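Side-chain contacts in tartrate dehydrogenase/decarboxylase (Pseudomonas putida, PDB 3FLK), which oxidises tartrate to oxaloglycolate with NAD+, and also converts meso-tartrate to D-glycerate and oxidatively decarboxylates D-malate to pyruvate, using magnesium or manganese: residues Asn297-Ile302 with Gln350-Ala355; Ile330-Ala335 with Ser357-Arg362; Ile25-Ala30 with Asp324-Ala329; Pro114-Ala119 with Pro341-Thr346. The protein carries 1 engineered substitution. All coordinates share one frame; numbering follows the deposited sequence.

Interaction 1. Residues Asn297-Ile302 with Gln350-Ala355. With NAI (1,4-dihydronicotinamide adenine dinucleotide), chain F.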
loop_
_atom_site.group_PDB
_atom_site.type_symbol
_atom_site.label_atom_id
_atom_site.label_comp_id
_atom_site.label_asym_id
_atom_site.label_seq_id
_atom_site.Cartn_x
_atom_site.Cartn_y
_atom_site.Cartn_z
ATOM N N ASN A 297 -14.914 -7.501 16.418
ATOM C CA ASN A 297 -14.897 -8.859 15.879
ATOM C C ASN A 297 -13.800 -9.676 16.567
ATOM O O ASN A 297 -12.624 -9.306 16.502
ATOM C CB ASN A 297 -14.660 -8.806 14.360
ATOM C CG ASN A 297 -15.016 -10.103 13.653
ATOM O OD1 ASN A 297 -15.043 -11.172 14.257
ATOM N ND2 ASN A 297 -15.297 -10.007 12.358
ATOM N N PRO A 298 -14.182 -10.772 17.258
ATOM C CA PRO A 298 -13.194 -11.613 17.929
ATOM C C PRO A 298 -12.606 -12.732 17.060
ATOM O O PRO A 298 -11.745 -13.478 17.537
ATOM C CB PRO A 298 -13.999 -12.228 19.073
ATOM C CG PRO A 298 -15.384 -12.361 18.507
ATOM C CD PRO A 298 -15.558 -11.262 17.483
ATOM N N ILE A 299 -13.059 -12.857 15.812
ATOM C CA ILE A 299 -12.628 -13.976 14.963
ATOM C C ILE A 299 -11.116 -13.971 14.698
ATOM O O ILE A 299 -10.480 -15.028 14.721
ATOM C CB ILE A 299 -13.449 -14.086 13.643
ATOM C CG1 ILE A 299 -14.904 -14.470 13.955
ATOM C CG2 ILE A 299 -12.821 -15.118 12.695
ATOM C CD1 ILE A 299 -15.847 -14.434 12.759
ATOM N N ALA A 300 -10.547 -12.788 14.474
ATOM C CA ALA A 300 -9.102 -12.649 14.262
ATOM C C ALA A 300 -8.308 -13.218 15.434
ATOM O O ALA A 300 -7.355 -13.975 15.238
ATOM C CB ALA A 300 -8.731 -11.192 14.014
HETATM N N MSE A 301 -8.720 -12.854 16.648
HETATM C CA MSE A 301 -8.124 -13.362 17.880
HETATM C C MSE A 301 -8.258 -14.885 17.980
HETATM O O MSE A 301 -7.291 -15.574 18.305
HETATM C CB MSE A 301 -8.780 -12.696 19.093
HETATM C CG MSE A 301 -8.101 -12.971 20.427
HETATM SE SE MSE A 301 -6.486 -11.900 20.670
HETATM C CE MSE A 301 -5.147 -13.223 20.203
ATOM N N ILE A 302 -9.454 -15.392 17.690
ATOM C CA ILE A 302 -9.756 -16.825 17.796
ATOM C C ILE A 302 -8.966 -17.649 16.773
ATOM O O ILE A 302 -8.355 -18.659 17.121
ATOM C CB ILE A 302 -11.284 -17.091 17.685
ATOM C CG1 ILE A 302 -12.005 -16.520 18.915
ATOM C CG2 ILE A 302 -11.574 -18.588 17.559
ATOM C CD1 ILE A 302 -13.473 -16.177 18.688
ATOM N N GLN A 350 -18.914 -10.733 22.696
ATOM C CA GLN A 350 -19.086 -11.870 23.600
ATOM C C GLN A 350 -20.040 -12.914 23.032
ATOM O O GLN A 350 -19.838 -14.111 23.228
ATOM C CB GLN A 350 -19.569 -11.399 24.979
ATOM C CG GLN A 350 -18.547 -10.563 25.771
ATOM C CD GLN A 350 -18.364 -9.153 25.225
ATOM O OE1 GLN A 350 -19.256 -8.597 24.570
ATOM N NE2 GLN A 350 -17.200 -8.565 25.494
ATOM N N GLN A 351 -21.070 -12.457 22.322
ATOM C CA GLN A 351 -22.038 -13.359 21.688
ATOM C C GLN A 351 -21.417 -14.175 20.552
ATOM O O GLN A 351 -21.756 -15.342 20.374
ATOM C CB GLN A 351 -23.262 -12.587 21.187
ATOM C CG GLN A 351 -24.215 -12.139 22.298
ATOM C CD GLN A 351 -25.350 -11.261 21.792
ATOM O OE1 GLN A 351 -25.178 -10.475 20.860
ATOM N NE2 GLN A 351 -26.518 -11.384 22.418
ATOM N N VAL A 352 -20.513 -13.562 19.790
ATOM C CA VAL A 352 -19.800 -14.281 18.726
ATOM C C VAL A 352 -18.853 -15.326 19.324
ATOM O O VAL A 352 -18.807 -16.470 18.861
ATOM C CB VAL A 352 -19.046 -13.318 17.768
ATOM C CG1 VAL A 352 -18.260 -14.101 16.712
ATOM C CG2 VAL A 352 -20.029 -12.372 17.089
ATOM N N GLY A 353 -18.114 -14.931 20.359
ATOM C CA GLY A 353 -17.261 -15.856 21.107
ATOM C C GLY A 353 -18.037 -17.064 21.602
ATOM O O GLY A 353 -17.606 -18.206 21.425
ATOM N N ALA A 354 -19.196 -16.802 22.205
ATOM C CA ALA A 354 -20.090 -17.850 22.702
ATOM C C ALA A 354 -20.616 -18.759 21.591
ATOM O O ALA A 354 -20.690 -19.977 21.766
ATOM C CB ALA A 354 -21.251 -17.230 23.476
ATOM N N ALA A 355 -20.980 -18.163 20.457
ATOM C CA ALA A 355 -21.499 -18.909 19.307
ATOM C C ALA A 355 -20.459 -19.854 18.693
ATOM O O ALA A 355 -20.785 -20.982 18.321
ATOM C CB ALA A 355 -22.041 -17.950 18.250
HETATM P PA NAI F . -6.794 -0.593 14.072
HETATM O O1A NAI F . -6.585 -1.927 13.462
HETATM O O2A NAI F . -6.785 -0.648 15.546
HETATM O O5B NAI F . -8.198 -0.005 13.579
HETATM C C5B NAI F . -8.449 0.350 12.239
HETATM C C4B NAI F . -9.949 0.337 11.964
HETATM O O4B NAI F . -10.414 -0.999 11.910
HETATM C C3B NAI F . -10.739 1.046 13.055
HETATM O O3B NAI F . -11.769 1.788 12.447
HETATM C C2B NAI F . -11.306 -0.086 13.889
HETATM O O2B NAI F . -12.558 0.236 14.450
HETATM C C1B NAI F . -11.396 -1.241 12.905
HETATM N N9A NAI F . -11.150 -2.531 13.571
HETATM C C8A NAI F . -9.943 -3.028 13.993
HETATM N N7A NAI F . -10.157 -4.240 14.551
HETATM C C5A NAI F . -11.471 -4.525 14.493
HETATM C C6A NAI F . -12.216 -5.621 14.916
HETATM N N6A NAI F . -11.619 -6.659 15.496
HETATM N N1A NAI F . -13.582 -5.626 14.715
HETATM C C2A NAI F . -14.206 -4.558 14.105
HETATM N N3A NAI F . -13.453 -3.478 13.685
HETATM C C4A NAI F . -12.112 -3.458 13.880
HETATM O O3 NAI F . -5.642 0.376 13.476
HETATM P PN NAI F . -5.452 1.962 13.705
HETATM O O1N NAI F . -6.749 2.622 13.967
HETATM O O2N NAI F . -4.654 2.444 12.555
HETATM O O5D NAI F . -4.532 2.038 15.014
HETATM C C5D NAI F . -5.076 2.071 16.318
HETATM C C4D NAI F . -3.986 1.770 17.346
HETATM O O4D NAI F . -3.597 0.413 17.255
HETATM C C3D NAI F . -2.718 2.591 17.149
HETATM O O3D NAI F . -2.240 2.940 18.425
HETATM C C2D NAI F . -1.750 1.632 16.479
HETATM O O2D NAI F . -0.406 1.925 16.783
HETATM C C1D NAI F . -2.193 0.302 17.070
HETATM N N1N NAI F . -1.893 -0.893 16.258
HETATM C C2N NAI F . -1.297 -1.946 16.894
HETATM C C3N NAI F . -1.005 -3.117 16.205
HETATM C C7N NAI F . -0.605 -4.340 16.982
HETATM O O7N NAI F . -0.623 -4.304 18.393
HETATM N N7N NAI F . -0.238 -5.438 16.325
HETATM C C4N NAI F . -1.332 -3.207 14.852
HETATM C C5N NAI F . -1.945 -2.132 14.208
HETATM C C6N NAI F . -2.226 -0.971 14.927
#
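The ring of P298 presents its CG corner to V352 at a slant. Its CG lies 3.8 Å from V352 CG1, and CD of the same ring adds a slightly longer contact, so one edge of the proline rests on one branch of the valine. That branch is CG1, anti to the backbone N of V352 (chi1 177°), which also comes within 4.4 Å of CG1 of I299. Beside V352, the backbone of G353 lies against the ring, its CA 6.7 Å from CA of P298. With an alanine here in place of P298, V352 CG1 would probably lose its main neighbour across the contact, and the turn into the helix would be freer to move. That turn is set by N297: its OD1 accepts from I299 N at 3.0 Å, the donor standing 37° above the carbonyl plane, while its ND2 reaches D342. The backbone of N297 meanwhile reads the adenine of NADH, its N donating to N1A at 2.9 Å and its O accepting from N6A at 3.0 Å. An Asx turn at the start of helix 299-313 thus places the backbone of N297 at the adenine end of the NADH pocket, with helix 349-361 packed behind it.

Interaction 2. Residues Ile330-Ala335 with Ser357-Arg362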
loop_
_atom_site.group_PDB
_atom_site.type_symbol
_atom_site.label_atom_id
_atom_site.label_comp_id
_atom_site.label_asym_id
_atom_site.label_seq_id
_atom_site.Cartn_x
_atom_site.Cartn_y
_atom_site.Cartn_z
ATOM N N ILE A 330 -15.592 -21.456 13.135
ATOM C CA ILE A 330 -15.547 -20.102 12.576
ATOM C C ILE A 330 -16.345 -20.019 11.268
ATOM O O ILE A 330 -17.180 -19.127 11.110
ATOM C CB ILE A 330 -14.080 -19.606 12.379
ATOM C CG1 ILE A 330 -13.443 -19.277 13.734
ATOM C CG2 ILE A 330 -14.033 -18.378 11.468
ATOM C CD1 ILE A 330 -11.917 -19.235 13.727
ATOM N N GLU A 331 -16.094 -20.961 10.356
ATOM C CA GLU A 331 -16.801 -21.041 9.070
ATOM C C GLU A 331 -18.319 -21.117 9.241
ATOM O O GLU A 331 -19.060 -20.407 8.560
ATOM C CB GLU A 331 -16.327 -22.257 8.263
ATOM C CG GLU A 331 -14.939 -22.129 7.645
ATOM C CD GLU A 331 -14.331 -23.477 7.257
ATOM O OE1 GLU A 331 -15.086 -24.460 7.072
ATOM O OE2 GLU A 331 -13.088 -23.554 7.143
ATOM N N ARG A 332 -18.766 -21.979 10.151
ATOM C CA ARG A 332 -20.198 -22.205 10.386
ATOM C C ARG A 332 -20.907 -20.966 10.928
ATOM O O ARG A 332 -21.995 -20.612 10.471
ATOM C CB ARG A 332 -20.407 -23.400 11.322
ATOM C CG ARG A 332 -20.135 -24.748 10.664
ATOM C CD ARG A 332 -20.115 -25.873 11.682
ATOM N NE ARG A 332 -19.968 -27.181 11.047
ATOM C CZ ARG A 332 -20.964 -28.045 10.861
ATOM N NH1 ARG A 332 -22.195 -27.755 11.266
ATOM N NH2 ARG A 332 -20.726 -29.209 10.272
ATOM N N VAL A 333 -20.272 -20.309 11.894
ATOM C CA VAL A 333 -20.804 -19.099 12.515
ATOM C C VAL A 333 -20.947 -17.955 11.498
ATOM O O VAL A 333 -21.959 -17.242 11.490
ATOM C CB VAL A 333 -19.942 -18.706 13.747
ATOM C CG1 VAL A 333 -19.987 -17.220 14.026
ATOM C CG2 VAL A 333 -20.380 -19.507 14.972
ATOM N N ILE A 334 -19.946 -17.805 10.629
ATOM C CA ILE A 334 -19.993 -16.826 9.538
ATOM C C ILE A 334 -21.136 -17.140 8.559
ATOM O O ILE A 334 -21.896 -16.245 8.177
ATOM C CB ILE A 334 -18.633 -16.731 8.789
ATOM C CG1 ILE A 334 -17.578 -16.061 9.679
ATOM C CG2 ILE A 334 -18.787 -15.971 7.476
ATOM C CD1 ILE A 334 -16.146 -16.140 9.140
ATOM N N ALA A 335 -21.257 -18.409 8.170
ATOM C CA ALA A 335 -22.348 -18.851 7.296
ATOM C C ALA A 335 -23.724 -18.578 7.913
ATOM O O ALA A 335 -24.658 -18.195 7.207
ATOM C CB ALA A 335 -22.195 -20.329 6.951
ATOM N N SER A 357 -17.706 -21.006 20.324
ATOM C CA SER A 357 -17.439 -21.975 21.384
ATOM C C SER A 357 -18.503 -23.081 21.429
ATOM O O SER A 357 -18.168 -24.267 21.520
ATOM C CB SER A 357 -17.339 -21.264 22.737
ATOM O OG SER A 357 -16.816 -22.130 23.727
ATOM N N ASP A 358 -19.775 -22.688 21.351
ATOM C CA ASP A 358 -20.884 -23.646 21.357
ATOM C C ASP A 358 -20.903 -24.530 20.112
ATOM O O ASP A 358 -21.119 -25.740 20.211
ATOM C CB ASP A 358 -22.231 -22.933 21.498
ATOM C CG ASP A 358 -23.399 -23.904 21.568
ATOM O OD1 ASP A 358 -23.330 -24.868 22.365
ATOM O OD2 ASP A 358 -24.383 -23.709 20.821
ATOM N N THR A 359 -20.694 -23.919 18.948
ATOM C CA THR A 359 -20.630 -24.645 17.678
ATOM C C THR A 359 -19.511 -25.689 17.711
ATOM O O THR A 359 -19.703 -26.826 17.273
ATOM C CB THR A 359 -20.437 -23.675 16.488
ATOM O OG1 THR A 359 -21.526 -22.745 16.453
ATOM C CG2 THR A 359 -20.381 -24.421 15.163
ATOM N N LEU A 360 -18.355 -25.299 18.244
ATOM C CA LEU A 360 -17.205 -26.194 18.359
ATOM C C LEU A 360 -17.523 -27.411 19.230
ATOM O O LEU A 360 -17.216 -28.545 18.858
ATOM C CB LEU A 360 -15.990 -25.437 18.908
ATOM C CG LEU A 360 -14.626 -26.136 18.919
ATOM C CD1 LEU A 360 -13.528 -25.115 18.732
ATOM C CD2 LEU A 360 -14.407 -26.916 20.206
ATOM N N ALA A 361 -18.145 -27.168 20.383
ATOM C CA ALA A 361 -18.511 -28.243 21.310
ATOM C C ALA A 361 -19.525 -29.218 20.704
ATOM O O ALA A 361 -19.549 -30.398 21.062
ATOM C CB ALA A 361 -19.034 -27.665 22.621
ATOM N N ARG A 362 -20.338 -28.723 19.773
ATOM C CA ARG A 362 -21.389 -29.525 19.143
ATOM C C ARG A 362 -20.947 -30.248 17.866
ATOM O O ARG A 362 -21.732 -30.995 17.276
ATOM C CB ARG A 362 -22.632 -28.664 18.874
ATOM C CG ARG A 362 -23.285 -28.128 20.138
ATOM C CD ARG A 362 -24.554 -27.341 19.849
ATOM N NE ARG A 362 -25.134 -26.793 21.080
ATOM C CZ ARG A 362 -25.915 -27.470 21.923
ATOM N NH1 ARG A 362 -26.230 -28.740 21.686
ATOM N NH2 ARG A 362 -26.386 -26.873 23.013
#
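T359 faces helix 317-336 with both of its branches, and each finds a different partner. Its methyl CG2 lies 3.8 Å from R332 CD and 4.0 Å from R332 CB, so the carbon part of the arginine passes over the methyl. The hydroxyl OG1 meets an apolar group instead, V333 CG2 at 3.7 Å; CG2, anti to the carbonyl carbon, is the valine branch turned to T359.

What fixes these groups lies one shell out. T359 OG1 is hydrogen-bonded to A355 O, one turn back in its own helix, which satisfies the hydroxyl and holds the methyl turned to the arginine. R332 is extended from CG to NE, and NE bonds to N328 OD1, also a turn earlier, which holds the guanidinium beside its own helix; the side chain also touches L363. Beyond T359, R362 NE makes a salt bridge back to D358, 2.9 Å from OD1 and 3.2 Å from OD2; OD2 lies nearly in the guanidinium plane, OD1 tilted from it.

Behind V333, I330 and I334 turn to helix 299-313. The whole is helix-on-helix packing at a partly exposed edge, where the last turns of the C-terminal helix 349-361 lie against the end of helix 317-336.

Interaction 3. Residues Ile25-Ala30 with Asp324-Ala329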
loop_
_atom_site.group_PDB
_atom_site.type_symbol
_atom_site.label_atom_id
_atom_site.label_comp_id
_atom_site.label_asym_id
_atom_site.label_seq_id
_atom_site.Cartn_x
_atom_site.Cartn_y
_atom_site.Cartn_z
ATOM N N ILE A 25 -9.462 -17.103 24.381
ATOM C CA ILE A 25 -9.226 -18.067 25.460
ATOM C C ILE A 25 -10.437 -18.991 25.659
ATOM O O ILE A 25 -10.278 -20.200 25.834
ATOM C CB ILE A 25 -8.823 -17.356 26.780
ATOM C CG1 ILE A 25 -7.449 -16.690 26.619
ATOM C CG2 ILE A 25 -8.807 -18.343 27.959
ATOM C CD1 ILE A 25 -7.134 -15.628 27.662
ATOM N N ARG A 26 -11.639 -18.415 25.602
ATOM C CA ARG A 26 -12.889 -19.172 25.710
ATOM C C ARG A 26 -12.937 -20.326 24.703
ATOM O O ARG A 26 -13.179 -21.474 25.081
ATOM C CB ARG A 26 -14.083 -18.236 25.507
ATOM C CG ARG A 26 -15.456 -18.860 25.720
ATOM C CD ARG A 26 -16.532 -17.851 25.354
ATOM N NE ARG A 26 -17.821 -18.149 25.975
ATOM C CZ ARG A 26 -18.800 -17.261 26.122
ATOM N NH1 ARG A 26 -18.640 -16.011 25.699
ATOM N NH2 ARG A 26 -19.940 -17.622 26.696
ATOM N N VAL A 27 -12.698 -20.013 23.431
ATOM C CA VAL A 27 -12.738 -21.010 22.357
ATOM C C VAL A 27 -11.595 -22.026 22.476
ATOM O O VAL A 27 -11.785 -23.217 22.201
ATOM C CB VAL A 27 -12.737 -20.348 20.952
ATOM C CG1 VAL A 27 -12.802 -21.404 19.848
ATOM C CG2 VAL A 27 -13.901 -19.370 20.815
ATOM N N LEU A 28 -10.417 -21.551 22.884
ATOM C CA LEU A 28 -9.263 -22.429 23.111
ATOM C C LEU A 28 -9.517 -23.430 24.237
ATOM O O LEU A 28 -9.140 -24.599 24.129
ATOM C CB LEU A 28 -8.000 -21.617 23.413
ATOM C CG LEU A 28 -7.306 -20.872 22.267
ATOM C CD1 LEU A 28 -6.236 -19.951 22.824
ATOM C CD2 LEU A 28 -6.702 -21.834 21.261
ATOM N N GLU A 29 -10.153 -22.965 25.312
ATOM C CA GLU A 29 -10.505 -23.830 26.441
ATOM C C GLU A 29 -11.560 -24.868 26.050
ATOM O O GLU A 29 -11.520 -26.002 26.521
ATOM C CB GLU A 29 -10.955 -23.001 27.651
ATOM C CG GLU A 29 -9.794 -22.338 28.404
ATOM C CD GLU A 29 -10.238 -21.361 29.489
ATOM O OE1 GLU A 29 -11.359 -20.811 29.404
ATOM O OE2 GLU A 29 -9.449 -21.131 30.430
ATOM N N ALA A 30 -12.488 -24.479 25.177
ATOM C CA ALA A 30 -13.473 -25.407 24.621
ATOM C C ALA A 30 -12.808 -26.438 23.707
ATOM O O ALA A 30 -13.179 -27.614 23.714
ATOM C CB ALA A 30 -14.561 -24.650 23.874
ATOM N N ASP A 324 -8.370 -27.551 13.263
ATOM C CA ASP A 324 -9.355 -27.800 12.210
ATOM C C ASP A 324 -10.791 -27.574 12.685
ATOM O O ASP A 324 -11.610 -27.033 11.944
ATOM C CB ASP A 324 -9.194 -29.218 11.642
ATOM C CG ASP A 324 -7.844 -29.438 10.959
ATOM O OD1 ASP A 324 -6.992 -28.518 10.948
ATOM O OD2 ASP A 324 -7.631 -30.553 10.433
ATOM N N ASP A 325 -11.088 -27.986 13.916
ATOM C CA ASP A 325 -12.419 -27.792 14.502
ATOM C C ASP A 325 -12.720 -26.322 14.774
ATOM O O ASP A 325 -13.864 -25.887 14.644
ATOM C CB ASP A 325 -12.579 -28.610 15.787
ATOM C CG ASP A 325 -12.904 -30.073 15.517
ATOM O OD1 ASP A 325 -13.010 -30.467 14.335
ATOM O OD2 ASP A 325 -13.056 -30.831 16.496
HETATM N N MSE A 326 -11.691 -25.566 15.150
HETATM C CA MSE A 326 -11.830 -24.130 15.377
HETATM C C MSE A 326 -12.143 -23.385 14.083
HETATM O O MSE A 326 -12.999 -22.502 14.064
HETATM C CB MSE A 326 -10.586 -23.563 16.060
HETATM C CG MSE A 326 -10.489 -23.963 17.521
HETATM SE SE MSE A 326 -8.888 -23.360 18.428
HETATM C CE MSE A 326 -9.278 -21.447 18.478
ATOM N N LEU A 327 -11.464 -23.764 13.002
ATOM C CA LEU A 327 -11.740 -23.205 11.680
ATOM C C LEU A 327 -13.130 -23.595 11.185
ATOM O O LEU A 327 -13.834 -22.775 10.604
ATOM C CB LEU A 327 -10.666 -23.624 10.669
ATOM C CG LEU A 327 -9.470 -22.686 10.439
ATOM C CD1 LEU A 327 -9.890 -21.407 9.702
ATOM C CD2 LEU A 327 -8.731 -22.351 11.733
ATOM N N ASN A 328 -13.510 -24.849 11.426
ATOM C CA ASN A 328 -14.849 -25.348 11.121
ATOM C C ASN A 328 -15.917 -24.523 11.843
ATOM O O ASN A 328 -16.892 -24.093 11.229
ATOM C CB ASN A 328 -14.958 -26.834 11.503
ATOM C CG ASN A 328 -16.168 -27.529 10.880
ATOM O OD1 ASN A 328 -17.085 -26.890 10.366
ATOM N ND2 ASN A 328 -16.171 -28.856 10.935
ATOM N N ALA A 329 -15.705 -24.289 13.137
ATOM C CA ALA A 329 -16.628 -23.504 13.960
ATOM C C ALA A 329 -16.734 -22.053 13.478
ATOM O O ALA A 329 -17.829 -21.495 13.419
ATOM C CB ALA A 329 -16.209 -23.557 15.426
#
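In 25-30, V27 is the first residue to touch M326, a selenomethionine of helix 317-336. Its CB points at the other helix, and its CG1, anti to the backbone N (chi1 -179°), touches the methyl CE of M326 at 3.8 Å. The same CG1 lies 4.2 Å from M326 CG, so the valine branch spans the bend of the longer side chain, near its root and at its tip. The CA atoms of these two residues, 7.7 Å apart, are the nearest pair of the two segments.

L28 follows with its CB directed away from helix 317-336, yet its CD2 still arrives within 3.8 Å of M326 CE and 3.9 Å of M326 SE. The selenomethionine chain makes this possible: it runs straight through chi2 and then folds at chi3 (70°), which sets the methyl between the valine and the leucine. One flexible, polarisable end therefore serves two neighbours, and the contact is wholly apolar and buried.

Two residues on, A30 touches S357 of helix 349-361, and L360 of that helix packs on M326. On another flank, helix 299-313 supplies I302 against V27 and L309 against both L28 and M326. L28 also leans with I25 on F41, so helix 17-35 lies between strand 39-43 and a cluster of three helices: 299-313, 317-336 and 349-361.

Interaction 4. Residues Pro114-Ala119 with Pro341-Thr346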
loop_
_atom_site.group_PDB
_atom_site.type_symbol
_atom_site.label_atom_id
_atom_site.label_comp_id
_atom_site.label_asym_id
_atom_site.label_seq_id
_atom_site.Cartn_x
_atom_site.Cartn_y
_atom_site.Cartn_z
ATOM N N PRO A 114 -17.589 -18.290 2.792
ATOM C CA PRO A 114 -18.994 -18.259 2.373
ATOM C C PRO A 114 -19.866 -17.517 3.383
ATOM O O PRO A 114 -19.718 -17.715 4.592
ATOM C CB PRO A 114 -19.381 -19.741 2.325
ATOM C CG PRO A 114 -18.095 -20.463 2.140
ATOM C CD PRO A 114 -17.082 -19.670 2.903
ATOM N N GLY A 115 -20.752 -16.657 2.884
ATOM C CA GLY A 115 -21.657 -15.888 3.736
ATOM C C GLY A 115 -21.167 -14.497 4.100
ATOM O O GLY A 115 -21.877 -13.742 4.766
ATOM N N VAL A 116 -19.951 -14.160 3.674
ATOM C CA VAL A 116 -19.395 -12.821 3.883
ATOM C C VAL A 116 -19.784 -11.926 2.704
ATOM O O VAL A 116 -19.658 -12.339 1.550
ATOM C CB VAL A 116 -17.843 -12.843 4.011
ATOM C CG1 VAL A 116 -17.303 -11.467 4.390
ATOM C CG2 VAL A 116 -17.393 -13.866 5.034
ATOM N N PRO A 117 -20.280 -10.706 2.989
ATOM C CA PRO A 117 -20.443 -9.736 1.905
ATOM C C PRO A 117 -19.072 -9.274 1.412
ATOM O O PRO A 117 -18.375 -8.537 2.116
ATOM C CB PRO A 117 -21.205 -8.578 2.569
ATOM C CG PRO A 117 -21.719 -9.121 3.872
ATOM C CD PRO A 117 -20.735 -10.165 4.282
ATOM N N CYS A 118 -18.684 -9.733 0.224
ATOM C CA CYS A 118 -17.382 -9.396 -0.351
ATOM C C CYS A 118 -17.338 -7.929 -0.766
ATOM O O CYS A 118 -18.303 -7.401 -1.326
ATOM C CB CYS A 118 -17.056 -10.298 -1.546
ATOM S SG CYS A 118 -15.405 -10.039 -2.271
ATOM N N ALA A 119 -16.214 -7.280 -0.478
ATOM C CA ALA A 119 -16.003 -5.882 -0.843
ATOM C C ALA A 119 -15.839 -5.708 -2.352
ATOM O O ALA A 119 -16.102 -4.633 -2.890
ATOM C CB ALA A 119 -14.792 -5.330 -0.117
ATOM N N PRO A 341 -21.116 -6.400 13.704
ATOM C CA PRO A 341 -21.529 -5.413 12.691
ATOM C C PRO A 341 -20.564 -5.190 11.516
ATOM O O PRO A 341 -21.016 -4.814 10.433
ATOM C CB PRO A 341 -21.684 -4.126 13.507
ATOM C CG PRO A 341 -22.012 -4.604 14.880
ATOM C CD PRO A 341 -21.140 -5.809 15.056
ATOM N N ASP A 342 -19.264 -5.409 11.718
ATOM C CA ASP A 342 -18.291 -5.249 10.626
ATOM C C ASP A 342 -18.483 -6.295 9.520
ATOM O O ASP A 342 -18.007 -6.114 8.396
ATOM C CB ASP A 342 -16.848 -5.261 11.150
ATOM C CG ASP A 342 -16.466 -6.582 11.786
ATOM O OD1 ASP A 342 -15.619 -7.300 11.216
ATOM O OD2 ASP A 342 -17.022 -6.908 12.854
HETATM N N MSE A 343 -19.185 -7.379 9.851
HETATM C CA MSE A 343 -19.522 -8.426 8.888
HETATM C C MSE A 343 -21.014 -8.440 8.545
HETATM O O MSE A 343 -21.507 -9.382 7.923
HETATM C CB MSE A 343 -19.098 -9.796 9.416
HETATM C CG MSE A 343 -17.623 -9.917 9.723
HETATM SE SE MSE A 343 -17.156 -11.756 10.123
HETATM C CE MSE A 343 -17.029 -12.437 8.306
ATOM N N GLY A 344 -21.728 -7.397 8.961
ATOM C CA GLY A 344 -23.143 -7.244 8.626
ATOM C C GLY A 344 -24.110 -7.854 9.627
ATOM O O GLY A 344 -25.319 -7.877 9.385
ATOM N N GLY A 345 -23.583 -8.341 10.750
ATOM C CA GLY A 345 -24.406 -8.960 11.790
ATOM C C GLY A 345 -24.776 -8.008 12.912
ATOM O O GLY A 345 -24.441 -6.825 12.869
ATOM N N THR A 346 -25.461 -8.529 13.926
ATOM C CA THR A 346 -25.921 -7.707 15.047
ATOM C C THR A 346 -25.417 -8.208 16.400
ATOM O O THR A 346 -25.751 -7.635 17.439
ATOM C CB THR A 346 -27.465 -7.609 15.097
ATOM O OG1 THR A 346 -28.027 -8.922 15.213
ATOM C CG2 THR A 346 -28.013 -6.924 13.845
#
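The loop that carries D342 of the NADH pocket, between helices 317-336 and 349-361, is packed here against the connection after strand 105-111, with M343 lying against V116 and P117. M343 is a selenomethionine whose chain bends at chi3 (80°), and this brings its methyl CE over to the valine although its CB is not aimed there. CE sits over the fork of V116, closer to CG2 at 3.6 Å than to CG1 at 4.0 Å. P117 approaches the backbone instead: its ring carbon CD is 3.8 Å from M343 O, with CG a little farther.

The next residue, G344, has a positive phi of 91°, at which a side chain would jam against the preceding carbonyl. I334 of helix 317-336 packs on both V116 and M343. Next to M343 in the chain, D342 OD1 is hydrogen-bonded to N297 ND2 and T261 OG1, and its OD2 to T340 OG1. Farther along the other loop, A119 makes backbone hydrogen bonds to the second subunit.

Across the two loops themselves the contact rests on van der Waals packing of a methyl against a forked side chain, and on a proline CH group near a carbonyl oxygen. The carboxylate of D342 is probably oriented separately, by its bonds to N297, T261 and T340.

From the N terminus, helix 17-35 opens interaction 3, which closes a span of almost 300 residues on helix 317-336. Before it closes, 114-119 opens interaction 4, completed at 341-346, and 297-302 opens interaction 1, completed at 350-355. Interaction 2 begins only after interaction 3 has closed, so these two stand in series; every other pair crosses, and none nests. Interactions 2 and 3 share helix 317-336, interactions 1 and 2 share helix 349-361. I330 and I334 pack on I299, while N297 ND2 and D342 OD1 join interactions 1 and 4. Together they tie up the first helix, helices 299-313, 317-336 and 349-361 and the 114-119 loop, interactions 1 and 4 at the NADH pocket, 2 and 3 farther off.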